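Side-chain contact in tubulin-binding cofactor A (Leishmania major, PDB 4CQI), which probably captures and stabilises beta-tubulin in a quasi-native conformation at an early step of the tubulin folding pathway: residues 65-68 / 69-73. Residues are numbered along the deposited sequence; the frame is centred on the assembly and turned at random.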
# COMPACT_ATOMS: atom_id res chain seq x y z
N ASP A 65 -14.77 -13.16 26.77
CA ASP A 65 -15.65 -13.77 25.75
C ASP A 65 -15.48 -13.19 24.33
O ASP A 65 -15.97 -13.78 23.36
CB ASP A 65 -17.13 -13.67 26.17
CG ASP A 65 -17.50 -14.63 27.30
OD1 ASP A 65 -16.78 -15.63 27.52
OD2 ASP A 65 -18.53 -14.37 27.96
N ARG A 66 -14.80 -12.04 24.22
CA ARG A 66 -14.49 -11.43 22.93
C ARG A 66 -13.09 -11.80 22.42
O ARG A 66 -12.84 -11.64 21.22
CB ARG A 66 -14.63 -9.90 23.00
CG ARG A 66 -15.96 -9.42 23.57
CD ARG A 66 -16.25 -7.93 23.30
NE ARG A 66 -17.37 -7.71 22.37
CZ ARG A 66 -18.64 -7.51 22.72
NH1 ARG A 66 -19.02 -7.48 23.99
NH2 ARG A 66 -19.56 -7.32 21.77
N VAL A 67 -12.20 -12.26 23.32
CA VAL A 67 -10.80 -12.66 22.97
C VAL A 67 -10.63 -13.63 21.80
O VAL A 67 -9.75 -13.42 20.97
CB VAL A 67 -10.03 -13.24 24.17
CG1 VAL A 67 -8.70 -13.88 23.73
CG2 VAL A 67 -9.76 -12.17 25.22
N PRO A 68 -11.44 -14.71 21.74
CA PRO A 68 -11.37 -15.60 20.58
C PRO A 68 -11.67 -14.91 19.25
O PRO A 68 -10.99 -15.18 18.24
CB PRO A 68 -12.47 -16.65 20.85
CG PRO A 68 -13.28 -16.11 21.99
CD PRO A 68 -12.33 -15.27 22.78
N GLN A 69 -12.68 -14.06 19.25
CA GLN A 69 -13.00 -13.30 18.07
C GLN A 69 -11.83 -12.34 17.74
O GLN A 69 -11.48 -12.19 16.58
CB GLN A 69 -14.33 -12.55 18.24
CG GLN A 69 -14.70 -11.60 17.10
CD GLN A 69 -14.73 -12.25 15.71
OE1 GLN A 69 -14.84 -13.47 15.58
NE2 GLN A 69 -14.66 -11.42 14.67
N GLN A 70 -11.23 -11.73 18.77
CA GLN A 70 -10.15 -10.75 18.53
C GLN A 70 -8.82 -11.41 18.22
O GLN A 70 -7.97 -10.82 17.54
CB GLN A 70 -10.02 -9.77 19.70
CG GLN A 70 -9.06 -8.60 19.48
CD GLN A 70 -9.41 -7.71 18.29
OE1 GLN A 70 -10.55 -7.67 17.79
NE2 GLN A 70 -8.40 -6.95 17.84
N THR A 71 -8.61 -12.63 18.74
CA THR A 71 -7.44 -13.41 18.37
C THR A 71 -7.41 -13.64 16.84
O THR A 71 -6.36 -13.48 16.19
CB THR A 71 -7.38 -14.76 19.13
OG1 THR A 71 -7.13 -14.48 20.50
CG2 THR A 71 -6.23 -15.63 18.61
N LYS A 72 -8.56 -14.02 16.30
CA LYS A 72 -8.72 -14.25 14.86
C LYS A 72 -8.55 -12.95 14.04
O LYS A 72 -7.93 -12.96 12.98
CB LYS A 72 -10.09 -14.90 14.59
CG LYS A 72 -10.14 -16.39 14.99
CD LYS A 72 -11.54 -16.90 15.34
CE LYS A 72 -11.47 -18.29 15.99
NZ LYS A 72 -12.71 -18.67 16.73
N VAL A 73 -9.07 -11.83 14.56
CA VAL A 73 -8.90 -10.52 13.89
C VAL A 73 -7.43 -10.08 13.88
O VAL A 73 -6.97 -9.54 12.87
CB VAL A 73 -9.79 -9.47 14.54
CG1 VAL A 73 -9.48 -8.05 14.06
CG2 VAL A 73 -11.26 -9.80 14.36
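The hydroxyl of Thr71 lies over the CG1 methyl of Val67, OG1 to CG1 3.6 Å, the two side chains meeting at a slant. The hydroxyl donates to the carbonyl one turn earlier: Thr71 OG1 bonds Val67 O at 2.9 Å, coming from above the carbonyl plane, 44° out of it. With chi1 at -68°, OG1 lies beside the backbone N of Thr71, within range of the carbonyl to which that N also donates. Thr71 N reaches Val67 O at a short 2.6 Å and is tilted from the carbonyl plane, so one oxygen is gripped by two donors from a single residue. A chi1 of 169° sets CG1 of Val67 beside its own carbonyl carbon, on the side where Thr71 OG1 arrives.

The i to i+4 bonds one residue before and one residue after follow the same pattern. Gln70 N donates to Arg66 O in the carbonyl plane, while the bond from Lys72 N to Pro68 O is weak. The extended Lys72 chain runs past that same oxygen, its CD 3.4 Å from Pro68 O. The Arg66 side chain leads away from the following turn, and its NH1 forms a salt bridge with Asp63.

The segment lies at the N-terminal end of helix 67-100, after the short connection from helix 23-62, near one end of the elongated three-helix chain. Val67 touches Cys60, and Gln70 packs on Arg55 and Leu56 while its NE2 bonds Glu52, all on helix 23-62.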